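Alpha-glucosidase (Pseudoalteromonas sp. K8, PDB 5HQA) hydrolyses alpha-glucosides as a chloride-activated, calcium-binding enzyme of glycoside hydrolase family 97. Local coordinates at residues V168-T173 and M195-R200. Sequence-based numbering, arbitrary orientation.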
ATOM      1  N   VAL A 168     -13.386 -11.072  -1.782  1.00  8.69           N
ATOM      2  CA  VAL A 168     -12.769  -9.856  -1.272  1.00  8.95           C
ATOM      3  C   VAL A 168     -11.273  -9.847  -1.552  1.00 11.08           C
ATOM      4  O   VAL A 168     -10.618 -10.895  -1.626  1.00  9.93           O
ATOM      5  CB  VAL A 168     -13.036  -9.686   0.242  1.00  7.47           C
ATOM      6  CG1 VAL A 168     -14.543  -9.663   0.516  1.00  7.76           C
ATOM      7  CG2 VAL A 168     -12.353 -10.796   1.041  1.00  7.51           C
ATOM      8  N   HIS A 169     -10.737  -8.637  -1.717  1.00 11.24           N
ATOM      9  CA  HIS A 169      -9.302  -8.427  -1.787  1.00 10.28           C
ATOM     10  C   HIS A 169      -8.709  -8.367  -0.383  1.00 11.24           C
ATOM     11  O   HIS A 169      -9.411  -8.157   0.611  1.00 10.52           O
ATOM     12  CB  HIS A 169      -8.981  -7.133  -2.545  1.00  9.36           C
ATOM     13  CG  HIS A 169      -8.969  -7.299  -4.030  1.00 11.03           C
ATOM     14  ND1 HIS A 169      -8.259  -8.302  -4.658  1.00 11.47           N
ATOM     15  CD2 HIS A 169      -9.580  -6.595  -5.015  1.00 11.21           C
ATOM     16  CE1 HIS A 169      -8.433  -8.208  -5.965  1.00 13.69           C
ATOM     17  NE2 HIS A 169      -9.224  -7.176  -6.209  1.00 11.89           N
ATOM     18  N   THR A 170      -7.395  -8.554  -0.310  1.00  9.82           N
ATOM     19  CA  THR A 170      -6.688  -8.397   0.956  1.00  8.30           C
ATOM     20  C   THR A 170      -5.816  -7.142   0.886  1.00 10.14           C
ATOM     21  O   THR A 170      -5.443  -6.717  -0.209  1.00 11.27           O
ATOM     22  CB  THR A 170      -5.821  -9.639   1.283  1.00 11.24           C
ATOM     23  OG1 THR A 170      -4.615  -9.623   0.500  1.00 12.30           O
ATOM     24  CG2 THR A 170      -6.599 -10.936   1.016  1.00 11.25           C
ATOM     25  N   PRO A 171      -5.467  -6.539   2.040  1.00 13.69           N
ATOM     26  CA  PRO A 171      -5.744  -6.915   3.437  1.00 13.97           C
ATOM     27  C   PRO A 171      -7.233  -6.917   3.738  1.00 15.42           C
ATOM     28  O   PRO A 171      -7.948  -5.953   3.428  1.00 15.48           O
ATOM     29  CB  PRO A 171      -5.024  -5.826   4.246  1.00 11.41           C
ATOM     30  CG  PRO A 171      -3.980  -5.303   3.313  1.00 10.74           C
ATOM     31  CD  PRO A 171      -4.625  -5.333   1.967  1.00 11.27           C
ATOM     32  N   PHE A 172      -7.700  -8.018   4.303  1.00 10.56           N
ATOM     33  CA  PHE A 172      -9.111  -8.220   4.607  1.00  9.74           C
ATOM     34  C   PHE A 172      -9.244  -8.163   6.122  1.00 12.30           C
ATOM     35  O   PHE A 172      -8.782  -9.075   6.819  1.00 11.07           O
ATOM     36  CB  PHE A 172      -9.588  -9.558   4.049  1.00  7.97           C
ATOM     37  CG  PHE A 172     -10.994  -9.910   4.434  1.00 10.43           C
ATOM     38  CD1 PHE A 172     -12.037  -9.021   4.189  1.00  9.59           C
ATOM     39  CD2 PHE A 172     -11.285 -11.143   5.006  1.00 12.95           C
ATOM     40  CE1 PHE A 172     -13.350  -9.356   4.526  1.00 11.80           C
ATOM     41  CE2 PHE A 172     -12.595 -11.483   5.348  1.00 13.88           C
ATOM     42  CZ  PHE A 172     -13.626 -10.588   5.104  1.00 12.84           C
ATOM     43  N   THR A 173      -9.866  -7.094   6.625  1.00 10.03           N
ATOM     44  CA  THR A 173      -9.883  -6.770   8.048  1.00  8.70           C
ATOM     45  C   THR A 173     -11.286  -6.899   8.622  1.00 10.75           C
ATOM     46  O   THR A 173     -12.262  -6.439   8.021  1.00 10.16           O
ATOM     47  CB  THR A 173      -9.360  -5.347   8.261  1.00  8.27           C
ATOM     48  OG1 THR A 173      -8.010  -5.282   7.790  1.00 10.09           O
ATOM     49  CG2 THR A 173      -9.409  -4.952   9.737  1.00  8.73           C
ATOM     50  N   MET A 195      -3.673 -13.940  -3.990  1.00 10.13           N
ATOM     51  CA  MET A 195      -4.778 -14.584  -3.296  1.00  9.69           C
ATOM     52  C   MET A 195      -5.919 -13.588  -3.105  1.00 14.30           C
ATOM     53  O   MET A 195      -5.726 -12.499  -2.556  1.00 13.69           O
ATOM     54  CB  MET A 195      -4.306 -15.122  -1.947  1.00 11.31           C
ATOM     55  CG  MET A 195      -5.389 -15.789  -1.123  1.00 14.19           C
ATOM     56  SD  MET A 195      -4.706 -16.392   0.450  1.00 16.94           S
ATOM     57  CE  MET A 195      -4.370 -14.853   1.331  1.00 16.10           C
ATOM     58  N   VAL A 196      -7.094 -13.967  -3.569  1.00 10.31           N
ATOM     59  CA  VAL A 196      -8.365 -13.349  -3.229  1.00  9.83           C
ATOM     60  C   VAL A 196      -9.051 -14.287  -2.241  1.00 12.39           C
ATOM     61  O   VAL A 196      -8.764 -15.487  -2.227  1.00 13.00           O
ATOM     62  CB  VAL A 196      -9.156 -13.162  -4.545  1.00 13.66           C
ATOM     63  CG1 VAL A 196     -10.638 -13.216  -4.345  1.00 12.35           C
ATOM     64  CG2 VAL A 196      -8.671 -11.901  -5.279  1.00 11.05           C
ATOM     65  N   LEU A 197      -9.930 -13.765  -1.382  1.00  9.18           N
ATOM     66  CA  LEU A 197     -10.609 -14.612  -0.404  1.00  8.04           C
ATOM     67  C   LEU A 197     -12.051 -14.843  -0.833  1.00  9.90           C
ATOM     68  O   LEU A 197     -12.798 -13.889  -1.061  1.00 10.57           O
ATOM     69  CB  LEU A 197     -10.571 -14.002   0.998  1.00  9.85           C
ATOM     70  CG  LEU A 197      -9.158 -13.868   1.570  1.00 11.79           C
ATOM     71  CD1 LEU A 197      -9.190 -13.213   2.949  1.00 12.11           C
ATOM     72  CD2 LEU A 197      -8.468 -15.236   1.604  1.00 11.57           C
ATOM     73  N   ASN A 198     -12.447 -16.111  -0.904  1.00  8.91           N
ATOM     74  CA  ASN A 198     -13.747 -16.517  -1.430  1.00  8.58           C
ATOM     75  C   ASN A 198     -14.484 -17.223  -0.300  1.00  8.81           C
ATOM     76  O   ASN A 198     -14.080 -18.312   0.116  1.00 10.46           O
ATOM     77  CB  ASN A 198     -13.543 -17.434  -2.638  1.00 10.45           C
ATOM     78  CG  ASN A 198     -14.841 -17.865  -3.299  1.00 11.76           C
ATOM     79  OD1 ASN A 198     -15.916 -17.826  -2.705  1.00 11.02           O
ATOM     80  ND2 ASN A 198     -14.730 -18.310  -4.544  1.00 13.33           N
ATOM     81  N   GLN A 199     -15.548 -16.610   0.214  1.00  8.78           N
ATOM     82  CA  GLN A 199     -16.269 -17.215   1.325  1.00  9.65           C
ATOM     83  C   GLN A 199     -17.097 -18.390   0.809  1.00 12.37           C
ATOM     84  O   GLN A 199     -17.967 -18.216  -0.054  1.00 11.40           O
ATOM     85  CB  GLN A 199     -17.155 -16.193   2.035  1.00 10.58           C
ATOM     86  CG  GLN A 199     -17.678 -16.743   3.359  1.00  9.86           C
ATOM     87  CD  GLN A 199     -18.412 -15.727   4.219  1.00 14.58           C
ATOM     88  OE1 GLN A 199     -18.982 -16.091   5.246  1.00 16.06           O
ATOM     89  NE2 GLN A 199     -18.396 -14.452   3.816  1.00 12.76           N
ATOM     90  N   ARG A 200     -16.819 -19.587   1.329  1.00  8.84           N
ATOM     91  CA  ARG A 200     -17.515 -20.785   0.877  1.00 10.40           C
ATOM     92  C   ARG A 200     -18.668 -21.076   1.831  1.00 12.46           C
ATOM     93  O   ARG A 200     -19.645 -20.318   1.859  1.00 12.90           O
ATOM     94  CB  ARG A 200     -16.521 -21.945   0.758  1.00  9.38           C
ATOM     95  CG  ARG A 200     -15.304 -21.606  -0.132  1.00  9.09           C
ATOM     96  CD  ARG A 200     -15.704 -20.912  -1.455  1.00 10.57           C
ATOM     97  NE  ARG A 200     -16.612 -21.742  -2.248  1.00  9.80           N
ATOM     98  CZ  ARG A 200     -17.517 -21.272  -3.102  1.00  9.83           C
ATOM     99  NH1 ARG A 200     -17.662 -19.963  -3.279  1.00  9.65           N
ATOM    100  NH2 ARG A 200     -18.299 -22.116  -3.761  1.00  9.81           N
TER
HETATM  101  O   HOH W   1      -6.339  -9.771  -3.067  1.00 13.26           O
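Leu197 packs against the side chains of Val168, Thr170 and Phe172. Its CB lies 3.7 Å from CG2 of Val168. One bond further, CG sits 3.9 Å from CG2 of Thr170, whose side chain crosses that of leucine at about a right angle; CG is carried there by a chi1 of -64°, anti to the carbonyl carbon. At the tip, CD1 approaches the Phe172 ring obliquely, 3.6 Å from its CD2, and also touches CB of the phenylalanine. Val168 CG2 rests over one face of this ring, offset toward the rim, and thus packs against both Phe172 and Leu197. Beneath these side chains Val168 and Leu197 form an antiparallel hydrogen-bonded pair, with Val168 N donating to Leu197 O and Leu197 N to Val168 O, each at 3.0 Å. The pairing lies in the N-terminal region of the enzyme, which belongs to the galactose mutarotase clan. The pair belongs to one antiparallel sheet, in which 195-199 also runs beside 204-209, and the chain leaving Val168 crosses, through a cis peptide bond before Pro171, to a second antiparallel sheet, which it joins as strand 172-175, between strands 141-144 and 181-187. Past the bridge, a water links the two segments: it donates to Met195 O, accepts from Thr170 N and lies in the plane of the His169 ring, 2.9 Å from ND1. CG2 of Val196 also meets this imidazole obliquely, at 3.7 Å from ND1. The hydroxyl of Thr170 turns to other partners, His185 and Lys440.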